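Local coordinates for protein putative glycosyl hydrolase (Parabacteroides distasonis, PDB 4QHZ) that probably acts as a hydrolase of the 3-keto-disaccharide hydrolase family, with a concanavalin-like fold, and binds magnesium, at residues M99-Q104 with R239-R244; S147-S152 with T208-F213; I170-P175 with P187-I192. One frame throughout, in Å; residues are numbered along the deposited sequence.

Contact 1 (M99-Q104 with R239-R244); sequences MHIEWQ and RNIWIR
His100 lays its CB over one face of the Trp242 indole, 3.4 Å from the centroid of the five-membered ring, in a CH-pi contact. Its CG stands anti to the backbone N (chi1 -174°), and the imidazole lies almost parallel to the indole, at 3°, but slid aside with little overlap. Both strands belong to an antiparallel sheet of the concanavalin-like fold. Between the hydrogen-bonded pairs His100-Trp242 and Glu102-Arg239 the register slips, a beta bulge that sets Asn240 and Ile241 against the single Ile101. Glu102 accepts from Arg239, His100 and Asn240, with Gly43 N also bonding OE2. In a salt bridge, Arg239 holds Glu102 OE1 side-on through NE (2.8 Å) and NH2 (3.1 Å); the oxygen lies in the guanidinium plane, while the carboxylate is turned 56° from it. Glu102 OE2 offers its anti lone pair to His100 NE2, 2.8 Å away in the imidazole plane, and takes Asn240 ND2 at 3.0 Å from well above the carboxylate. His100 ND1 is hydrogen-bonded to Asp169 OD1, and Trp242 NE1 to Phe44 O. On the opposite face Ile101 CD1 lies 3.8 Å from Ile241 CD1, and CG of the selenomethionine Met99 packs on Ile243 CD1 at 4.0 Å.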
loop_
_atom_site.group_PDB
_atom_site.type_symbol
_atom_site.label_atom_id
_atom_site.label_comp_id
_atom_site.label_asym_id
_atom_site.label_seq_id
_atom_site.Cartn_x
_atom_site.Cartn_y
_atom_site.Cartn_z
HETATM N N MSE C 99 -1.389 7.246 -19.476
HETATM C CA MSE C 99 -2.078 7.181 -20.754
HETATM C C MSE C 99 -3.176 8.196 -20.882
HETATM O O MSE C 99 -3.855 8.500 -19.903
HETATM C CB MSE C 99 -2.769 5.827 -20.778
HETATM C CG MSE C 99 -2.620 5.109 -22.086
HETATM SE SE MSE C 99 -3.985 3.687 -22.083
HETATM C CE MSE C 99 -4.901 4.414 -23.671
ATOM N N HIS C 100 -3.384 8.700 -22.098
ATOM C CA HIS C 100 -4.477 9.613 -22.395
ATOM C C HIS C 100 -5.264 9.069 -23.578
ATOM O O HIS C 100 -4.683 8.576 -24.538
ATOM C CB HIS C 100 -3.931 11.002 -22.709
ATOM C CG HIS C 100 -4.986 12.053 -22.884
ATOM N ND1 HIS C 100 -5.414 12.861 -21.853
ATOM C CD2 HIS C 100 -5.685 12.440 -23.979
ATOM C CE1 HIS C 100 -6.343 13.688 -22.299
ATOM N NE2 HIS C 100 -6.521 13.458 -23.588
ATOM N N ILE C 101 -6.590 9.147 -23.505
ATOM C CA ILE C 101 -7.450 8.667 -24.588
ATOM C C ILE C 101 -8.817 9.345 -24.497
ATOM O O ILE C 101 -9.405 9.452 -23.422
ATOM C CB ILE C 101 -7.588 7.120 -24.578
ATOM C CG1 ILE C 101 -8.477 6.636 -25.727
ATOM C CG2 ILE C 101 -8.147 6.605 -23.254
ATOM C CD1 ILE C 101 -8.369 5.147 -25.987
ATOM N N GLU C 102 -9.312 9.796 -25.643
ATOM C CA GLU C 102 -10.596 10.474 -25.729
ATOM C C GLU C 102 -11.513 9.683 -26.635
ATOM O O GLU C 102 -11.068 9.117 -27.638
ATOM C CB GLU C 102 -10.404 11.897 -26.246
ATOM C CG GLU C 102 -9.410 12.685 -25.398
ATOM C CD GLU C 102 -9.313 14.157 -25.749
ATOM O OE1 GLU C 102 -10.115 14.656 -26.576
ATOM O OE2 GLU C 102 -8.412 14.812 -25.181
ATOM N N TRP C 103 -12.788 9.620 -26.268
ATOM C CA TRP C 103 -13.754 8.818 -27.016
ATOM C C TRP C 103 -15.132 9.471 -27.079
ATOM O O TRP C 103 -15.570 10.144 -26.141
ATOM C CB TRP C 103 -13.868 7.404 -26.430
ATOM C CG TRP C 103 -14.071 7.324 -24.954
ATOM C CD1 TRP C 103 -13.104 7.357 -23.999
ATOM C CD2 TRP C 103 -15.311 7.131 -24.260
ATOM N NE1 TRP C 103 -13.662 7.235 -22.748
ATOM C CE2 TRP C 103 -15.016 7.093 -22.881
ATOM C CE3 TRP C 103 -16.643 7.028 -24.666
ATOM C CZ2 TRP C 103 -16.007 6.938 -21.905
ATOM C CZ3 TRP C 103 -17.629 6.880 -23.698
ATOM C CH2 TRP C 103 -17.303 6.829 -22.331
ATOM N N GLN C 104 -15.799 9.250 -28.206
ATOM C CA GLN C 104 -17.057 9.905 -28.519
ATOM C C GLN C 104 -18.133 8.888 -28.830
ATOM O O GLN C 104 -17.972 8.062 -29.730
ATOM C CB GLN C 104 -16.865 10.812 -29.729
ATOM C CG GLN C 104 -18.085 11.629 -30.113
ATOM C CD GLN C 104 -17.953 12.223 -31.501
ATOM O OE1 GLN C 104 -17.644 11.511 -32.460
ATOM N NE2 GLN C 104 -18.164 13.527 -31.615
ATOM N N ARG C 239 -9.937 9.617 -30.359
ATOM C CA ARG C 239 -8.940 10.595 -30.778
ATOM C C ARG C 239 -7.947 10.858 -29.658
ATOM O O ARG C 239 -8.154 10.441 -28.519
ATOM C CB ARG C 239 -9.591 11.912 -31.183
ATOM C CG ARG C 239 -10.046 12.745 -29.997
ATOM C CD ARG C 239 -10.697 14.057 -30.401
ATOM N NE ARG C 239 -10.951 14.889 -29.225
ATOM C CZ ARG C 239 -11.512 16.091 -29.255
ATOM N NH1 ARG C 239 -11.894 16.621 -30.407
ATOM N NH2 ARG C 239 -11.691 16.766 -28.126
ATOM N N ASN C 240 -6.863 11.551 -30.002
ATOM C CA ASN C 240 -5.860 12.012 -29.041
ATOM C C ASN C 240 -5.434 10.928 -28.041
ATOM O O ASN C 240 -5.704 11.027 -26.845
ATOM C CB ASN C 240 -6.364 13.250 -28.302
ATOM C CG ASN C 240 -5.284 13.910 -27.451
ATOM O OD1 ASN C 240 -4.088 13.710 -27.674
ATOM N ND2 ASN C 240 -5.702 14.699 -26.475
ATOM N N ILE C 241 -4.764 9.899 -28.554
ATOM C CA ILE C 241 -4.263 8.825 -27.718
ATOM C C ILE C 241 -2.749 8.944 -27.603
ATOM O O ILE C 241 -2.039 8.918 -28.613
ATOM C CB ILE C 241 -4.630 7.444 -28.282
ATOM C CG1 ILE C 241 -6.115 7.413 -28.656
ATOM C CG2 ILE C 241 -4.287 6.358 -27.273
ATOM C CD1 ILE C 241 -6.598 6.082 -29.194
ATOM N N TRP C 242 -2.256 9.072 -26.375
ATOM C CA TRP C 242 -0.822 9.007 -26.136
ATOM C C TRP C 242 -0.512 8.255 -24.851
ATOM O O TRP C 242 -1.368 8.083 -23.990
ATOM C CB TRP C 242 -0.186 10.406 -26.116
ATOM C CG TRP C 242 -0.809 11.419 -25.195
ATOM C CD1 TRP C 242 -1.737 12.353 -25.528
ATOM C CD2 TRP C 242 -0.496 11.639 -23.813
ATOM N NE1 TRP C 242 -2.045 13.131 -24.435
ATOM C CE2 TRP C 242 -1.290 12.715 -23.371
ATOM C CE3 TRP C 242 0.375 11.028 -22.905
ATOM C CZ2 TRP C 242 -1.254 13.183 -22.056
ATOM C CZ3 TRP C 242 0.420 11.501 -21.600
ATOM C CH2 TRP C 242 -0.395 12.567 -21.190
ATOM N N ILE C 243 0.727 7.799 -24.756
ATOM C CA ILE C 243 1.167 6.986 -23.640
ATOM C C ILE C 243 2.604 7.365 -23.326
ATOM O O ILE C 243 3.406 7.600 -24.236
ATOM C CB ILE C 243 1.036 5.488 -23.972
ATOM C CG1 ILE C 243 1.333 4.622 -22.749
ATOM C CG2 ILE C 243 1.956 5.097 -25.131
ATOM C CD1 ILE C 243 0.816 3.205 -22.894
ATOM N N ARG C 244 2.926 7.457 -22.044
ATOM C CA ARG C 244 4.322 7.644 -21.652
ATOM C C ARG C 244 4.670 6.676 -20.545
ATOM O O ARG C 244 3.886 6.434 -19.629
ATOM C CB ARG C 244 4.618 9.096 -21.257
ATOM C CG ARG C 244 3.656 9.732 -20.287
ATOM C CD ARG C 244 3.872 11.237 -20.229
ATOM N NE ARG C 244 5.217 11.597 -19.770
ATOM C CZ ARG C 244 5.634 11.532 -18.505
ATOM N NH1 ARG C 244 4.825 11.113 -17.531
ATOM N NH2 ARG C 244 6.876 11.878 -18.206
#

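Contact 2 (S147-S152 with T208-F213); sequences SIYKQS and TEWIGF
Tyr149 and Thr208 bring two irregular loops together, their CA atoms 5.6 Å apart, with neither segment forming helix or strand. These loops flank the magnesium site of the concanavalin-like domain, and within 147-152 the chain turns back on itself, Gln151 N and Ser152 N both bonding Ile148 O, a bulge-like pairing of two residues against one. Thr208 presents its methyl to this turn: CG2 lies 3.5 Å from Tyr149 O and also touches Ile148 CG2 and Gln151 NE2, the latter hydrogen-bonded to Gly206 O. Its OG1 accepts from the backbone N of Glu128, a magnesium ligand. With CG anti to the backbone N (chi1 -177°), the Tyr149 side chain is sent out beside that of Trp210, both pointing the same way. Tyr149 OH meets the indole at its edge, 3.3 Å from Trp210 CD1, and is hydrogen-bonded to Tyr140 OH. Lys150 CG lies over one face of the Tyr149 ring, toward its rim, and the chain stretches out beyond it so that NZ reaches Trp210 O at 2.7 Å. The same ammonium makes a salt bridge to Glu24 of the second subunit and hydrogen bonds to His20 O and Ser23 OG there; His20 also stacks on Trp210, so this corner belongs to a subunit interface. A water bridges the loops: it donates to Tyr149 O at 2.8 Å and accepts from Glu209 N at 2.9 Å.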
loop_
_atom_site.group_PDB
_atom_site.type_symbol
_atom_site.label_atom_id
_atom_site.label_comp_id
_atom_site.label_asym_id
_atom_site.label_seq_id
_atom_site.Cartn_x
_atom_site.Cartn_y
_atom_site.Cartn_z
ATOM N N SER C 147 -15.427 1.612 -14.848
ATOM C CA SER C 147 -15.213 0.493 -13.954
ATOM C C SER C 147 -13.953 -0.235 -14.378
ATOM O O SER C 147 -13.562 -0.172 -15.549
ATOM C CB SER C 147 -16.409 -0.474 -13.971
ATOM O OG SER C 147 -16.589 -1.086 -15.241
ATOM N N ILE C 148 -13.293 -0.877 -13.420
ATOM C CA ILE C 148 -12.397 -1.978 -13.738
ATOM C C ILE C 148 -13.361 -3.152 -13.850
ATOM O O ILE C 148 -13.923 -3.604 -12.852
ATOM C CB ILE C 148 -11.304 -2.213 -12.678
ATOM C CG1 ILE C 148 -10.528 -0.924 -12.387
ATOM C CG2 ILE C 148 -10.342 -3.302 -13.137
ATOM C CD1 ILE C 148 -10.091 -0.154 -13.621
ATOM N N TYR C 149 -13.574 -3.605 -15.083
ATOM C CA TYR C 149 -14.787 -4.338 -15.449
ATOM C C TYR C 149 -15.113 -5.493 -14.493
ATOM O O TYR C 149 -14.348 -6.453 -14.362
ATOM C CB TYR C 149 -14.687 -4.843 -16.889
ATOM C CG TYR C 149 -15.931 -5.538 -17.369
ATOM C CD1 TYR C 149 -17.098 -4.826 -17.615
ATOM C CD2 TYR C 149 -15.943 -6.912 -17.567
ATOM C CE1 TYR C 149 -18.247 -5.461 -18.054
ATOM C CE2 TYR C 149 -17.082 -7.554 -18.004
ATOM C CZ TYR C 149 -18.229 -6.825 -18.245
ATOM O OH TYR C 149 -19.359 -7.469 -18.673
ATOM N N LYS C 150 -16.263 -5.351 -13.825
ATOM C CA LYS C 150 -16.828 -6.340 -12.882
ATOM C C LYS C 150 -15.993 -6.581 -11.617
ATOM O O LYS C 150 -16.167 -7.590 -10.935
ATOM C CB LYS C 150 -17.126 -7.673 -13.598
ATOM C CG LYS C 150 -18.381 -7.624 -14.453
ATOM C CD LYS C 150 -18.850 -9.013 -14.854
ATOM C CE LYS C 150 -20.217 -8.966 -15.513
ATOM N NZ LYS C 150 -20.809 -10.334 -15.648
ATOM N N GLN C 151 -15.096 -5.651 -11.302
ATOM C CA GLN C 151 -14.301 -5.734 -10.081
ATOM C C GLN C 151 -14.528 -4.528 -9.192
ATOM O O GLN C 151 -14.818 -4.682 -8.013
ATOM C CB GLN C 151 -12.815 -5.832 -10.406
ATOM C CG GLN C 151 -12.400 -7.144 -11.039
ATOM C CD GLN C 151 -10.919 -7.188 -11.359
ATOM O OE1 GLN C 151 -10.114 -6.492 -10.732
ATOM N NE2 GLN C 151 -10.544 -8.024 -12.317
ATOM N N SER C 152 -14.365 -3.335 -9.768
ATOM C CA SER C 152 -14.357 -2.087 -9.020
ATOM C C SER C 152 -15.318 -1.077 -9.621
ATOM O O SER C 152 -15.136 -0.629 -10.753
ATOM C CB SER C 152 -12.949 -1.504 -8.996
ATOM O OG SER C 152 -12.044 -2.414 -8.391
ATOM N N THR C 208 -10.010 -9.138 -15.945
ATOM C CA THR C 208 -11.411 -8.754 -15.951
ATOM C C THR C 208 -12.184 -9.808 -16.737
ATOM O O THR C 208 -11.791 -10.178 -17.844
ATOM C CB THR C 208 -11.625 -7.354 -16.546
ATOM O OG1 THR C 208 -10.941 -7.250 -17.802
ATOM C CG2 THR C 208 -11.093 -6.317 -15.590
ATOM N N GLU C 209 -13.265 -10.306 -16.148
ATOM C CA GLU C 209 -13.993 -11.450 -16.703
ATOM C C GLU C 209 -15.495 -11.194 -16.728
ATOM O O GLU C 209 -16.070 -10.726 -15.742
ATOM C CB GLU C 209 -13.715 -12.697 -15.871
ATOM C CG GLU C 209 -12.249 -13.112 -15.794
ATOM C CD GLU C 209 -11.713 -13.691 -17.094
ATOM O OE1 GLU C 209 -12.522 -14.048 -17.977
ATOM O OE2 GLU C 209 -10.480 -13.801 -17.225
ATOM N N TRP C 210 -16.123 -11.511 -17.858
ATOM C CA TRP C 210 -17.574 -11.456 -17.995
ATOM C C TRP C 210 -18.231 -12.550 -17.157
ATOM O O TRP C 210 -19.310 -12.350 -16.607
ATOM C CB TRP C 210 -17.965 -11.611 -19.469
ATOM C CG TRP C 210 -19.436 -11.522 -19.752
ATOM C CD1 TRP C 210 -20.295 -10.543 -19.352
ATOM C CD2 TRP C 210 -20.210 -12.435 -20.542
ATOM N NE1 TRP C 210 -21.562 -10.797 -19.827
ATOM C CE2 TRP C 210 -21.535 -11.954 -20.557
ATOM C CE3 TRP C 210 -19.915 -13.618 -21.231
ATOM C CZ2 TRP C 210 -22.566 -12.612 -21.236
ATOM C CZ3 TRP C 210 -20.949 -14.276 -21.899
ATOM C CH2 TRP C 210 -22.254 -13.766 -21.894
ATOM N N ILE C 211 -17.573 -13.703 -17.067
ATOM C CA ILE C 211 -18.087 -14.839 -16.307
ATOM C C ILE C 211 -17.063 -15.268 -15.271
ATOM O O ILE C 211 -15.905 -15.521 -15.604
ATOM C CB ILE C 211 -18.427 -16.026 -17.234
ATOM C CG1 ILE C 211 -19.651 -15.693 -18.090
ATOM C CG2 ILE C 211 -18.662 -17.290 -16.427
ATOM C CD1 ILE C 211 -19.947 -16.692 -19.192
ATOM N N GLY C 212 -17.499 -15.361 -14.017
ATOM C CA GLY C 212 -16.671 -15.911 -12.954
ATOM C C GLY C 212 -15.755 -14.916 -12.275
ATOM O O GLY C 212 -15.804 -13.710 -12.533
ATOM N N PHE C 213 -14.910 -15.441 -11.394
ATOM C CA PHE C 213 -13.991 -14.632 -10.606
ATOM C C PHE C 213 -12.802 -14.193 -11.448
ATOM O O PHE C 213 -12.441 -14.868 -12.412
ATOM C CB PHE C 213 -13.496 -15.417 -9.385
ATOM C CG PHE C 213 -14.544 -15.619 -8.324
ATOM C CD1 PHE C 213 -15.559 -16.547 -8.496
ATOM C CD2 PHE C 213 -14.510 -14.883 -7.155
ATOM C CE1 PHE C 213 -16.532 -16.730 -7.528
ATOM C CE2 PHE C 213 -15.474 -15.064 -6.176
ATOM C CZ PHE C 213 -16.488 -15.988 -6.365
HETATM O O HOH W 1 -13.483 -9.051 -13.580
#

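Contact 3 (I170-P175 with P187-I192); sequences IIYTAP and PTVTVI
Tyr172 lies alongside Pro187, the two side chains pointing the same way, with Tyr172 OH 3.6 Å and CE1 3.8 Å from Pro187 CB. CG anti to the backbone N (chi1 178°) starts the side chain out beside Pro187; Val189 CB meets the ring at its edge, near CD1. A second proline packs on Pro187 as well, Pro175 CB standing 3.7 Å from Pro187 CG. Further along the same face, Ile170 crosses Val189, their CG2 methyls 3.9 Å apart. The reverse face is more polar. There Thr173 and Thr188 stand side by side, Thr173 CB 3.3 Å from Thr188 OG1, and one water reaches both hydroxyls while donating to Ile171 O at 3.2 Å.

The backbones hold these groups in register. Ile171 and Thr190 form one hydrogen-bonded pair, Thr173 and Thr188 the next, and the bond from Thr173 N to Thr188 O is 2.9 Å and almost straight at 176°. Outside the pair, Gln124 OE1 is hydrogen-bonded to Tyr172 OH, while Phe97 meets the tyrosine ring and Leu123 and Tyr127 of the other sheet pack against it. An alanine at Tyr172 would probably leave Gln124 OE1 without its phenolic mate and open a gap between Pro187 and the ring of Phe97. On the threonine face, Thr190 OG1 is hydrogen-bonded to His201 N, and Thr190 packs on Ile171 of the second subunit, so this side of the sheet helps form an interface. The two strand segments run antiparallel, their short axes at 180°, as neighbours joined by the short connection after 165-177: a beta hairpin, with its tyrosine and aliphatic face turned to the opposing sheet as in the sandwich of concanavalin-like proteins.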
loop_
_atom_site.group_PDB
_atom_site.type_symbol
_atom_site.label_atom_id
_atom_site.label_comp_id
_atom_site.label_asym_id
_atom_site.label_seq_id
_atom_site.Cartn_x
_atom_site.Cartn_y
_atom_site.Cartn_z
ATOM N N ILE C 170 -5.206 8.020 -17.421
ATOM C CA ILE C 170 -5.028 6.741 -16.745
ATOM C C ILE C 170 -3.582 6.605 -16.276
ATOM O O ILE C 170 -2.659 6.832 -17.054
ATOM C CB ILE C 170 -5.373 5.575 -17.684
ATOM C CG1 ILE C 170 -6.869 5.597 -18.020
ATOM C CG2 ILE C 170 -4.974 4.244 -17.063
ATOM C CD1 ILE C 170 -7.277 4.670 -19.153
ATOM N N ILE C 171 -3.401 6.270 -15.003
ATOM C CA ILE C 171 -2.080 6.026 -14.443
ATOM C C ILE C 171 -2.064 4.591 -13.952
ATOM O O ILE C 171 -2.897 4.216 -13.127
ATOM C CB ILE C 171 -1.749 6.985 -13.287
ATOM C CG1 ILE C 171 -1.961 8.442 -13.720
ATOM C CG2 ILE C 171 -0.314 6.761 -12.809
ATOM C CD1 ILE C 171 -1.835 9.449 -12.591
ATOM N N TYR C 172 -1.116 3.803 -14.457
ATOM C CA TYR C 172 -1.100 2.363 -14.254
ATOM C C TYR C 172 0.252 1.872 -13.751
ATOM O O TYR C 172 1.302 2.232 -14.292
ATOM C CB TYR C 172 -1.433 1.659 -15.566
ATOM C CG TYR C 172 -1.408 0.151 -15.493
ATOM C CD1 TYR C 172 -2.475 -0.559 -14.952
ATOM C CD2 TYR C 172 -0.317 -0.568 -15.975
ATOM C CE1 TYR C 172 -2.460 -1.943 -14.901
ATOM C CE2 TYR C 172 -0.284 -1.947 -15.920
ATOM C CZ TYR C 172 -1.356 -2.631 -15.388
ATOM O OH TYR C 172 -1.329 -4.001 -15.335
ATOM N N THR C 173 0.199 1.042 -12.715
ATOM C CA THR C 173 1.352 0.348 -12.187
ATOM C C THR C 173 1.150 -1.140 -12.444
ATOM O O THR C 173 0.147 -1.715 -12.027
ATOM C CB THR C 173 1.512 0.615 -10.682
ATOM O OG1 THR C 173 1.558 2.032 -10.454
ATOM C CG2 THR C 173 2.777 -0.021 -10.145
ATOM N N ALA C 174 2.105 -1.750 -13.143
ATOM C CA ALA C 174 2.024 -3.158 -13.517
ATOM C C ALA C 174 2.267 -4.054 -12.309
ATOM O O ALA C 174 2.911 -3.635 -11.350
ATOM C CB ALA C 174 3.032 -3.474 -14.611
ATOM N N PRO C 175 1.735 -5.287 -12.346
ATOM C CA PRO C 175 1.956 -6.213 -11.255
ATOM C C PRO C 175 3.328 -6.854 -11.364
ATOM O O PRO C 175 3.969 -6.741 -12.404
ATOM C CB PRO C 175 0.890 -7.276 -11.484
ATOM C CG PRO C 175 0.737 -7.313 -12.965
ATOM C CD PRO C 175 0.920 -5.893 -13.422
ATOM N N PRO C 187 -1.648 -5.198 -9.769
ATOM C CA PRO C 187 -1.602 -3.945 -10.501
ATOM C C PRO C 187 -2.456 -2.908 -9.803
ATOM O O PRO C 187 -3.414 -3.261 -9.109
ATOM C CB PRO C 187 -2.212 -4.292 -11.866
ATOM C CG PRO C 187 -2.500 -5.756 -11.841
ATOM C CD PRO C 187 -2.548 -6.167 -10.404
ATOM N N THR C 188 -2.107 -1.640 -9.969
ATOM C CA THR C 188 -2.947 -0.555 -9.476
ATOM C C THR C 188 -3.221 0.421 -10.612
ATOM O O THR C 188 -2.418 0.542 -11.543
ATOM C CB THR C 188 -2.314 0.176 -8.278
ATOM O OG1 THR C 188 -1.064 0.751 -8.667
ATOM C CG2 THR C 188 -2.090 -0.791 -7.118
ATOM N N VAL C 189 -4.353 1.115 -10.527
ATOM C CA VAL C 189 -4.751 2.038 -11.578
ATOM C C VAL C 189 -5.550 3.220 -11.020
ATOM O O VAL C 189 -6.389 3.058 -10.134
ATOM C CB VAL C 189 -5.553 1.296 -12.678
ATOM C CG1 VAL C 189 -6.865 0.749 -12.127
ATOM C CG2 VAL C 189 -5.797 2.206 -13.874
ATOM N N THR C 190 -5.243 4.408 -11.530
ATOM C CA THR C 190 -6.054 5.586 -11.304
ATOM C C THR C 190 -6.673 5.972 -12.639
ATOM O O THR C 190 -5.990 5.979 -13.661
ATOM C CB THR C 190 -5.216 6.740 -10.696
ATOM O OG1 THR C 190 -4.904 6.424 -9.332
ATOM C CG2 THR C 190 -5.961 8.066 -10.727
ATOM N N VAL C 191 -7.975 6.262 -12.627
ATOM C CA VAL C 191 -8.707 6.639 -13.828
ATOM C C VAL C 191 -9.451 7.942 -13.580
ATOM O O VAL C 191 -10.187 8.064 -12.601
ATOM C CB VAL C 191 -9.719 5.548 -14.248
ATOM C CG1 VAL C 191 -10.506 5.983 -15.478
ATOM C CG2 VAL C 191 -9.012 4.229 -14.524
ATOM N N ILE C 192 -9.248 8.908 -14.469
ATOM C CA ILE C 192 -9.889 10.210 -14.382
ATOM C C ILE C 192 -10.680 10.439 -15.660
ATOM O O ILE C 192 -10.119 10.348 -16.746
ATOM C CB ILE C 192 -8.848 11.338 -14.204
ATOM C CG1 ILE C 192 -7.874 11.012 -13.063
ATOM C CG2 ILE C 192 -9.534 12.678 -13.930
ATOM C CD1 ILE C 192 -6.708 11.976 -12.952
HETATM O O HOH W 2 -1.347 3.361 -10.445
#

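Overall arrangement
Contacts 1 and 3 belong to one sheet: their centres are 15 Å apart, and strand 97-104 lies beside strand 165-177, where Met99 N and Ile170 O are 2.8 Å apart in a probable hydrogen bond. Contact 2 joins two loops, and its Thr208 side chain is about 3 Å from that of the magnesium ligand Glu128. It meets contact 3 where Ile148 CD1 packs on Val189 CG1 at 3.7 Å, but its nearest atoms stay about 9 Å from contact 1. The Tyr149 side chain is about 6 Å from a magnesium ion; the side chains of Ile101 and Ile170 are each about 12 Å from a magnesium ion. Along the chain, contact 3 is nested inside contact 2, and contact 2 inside contact 1.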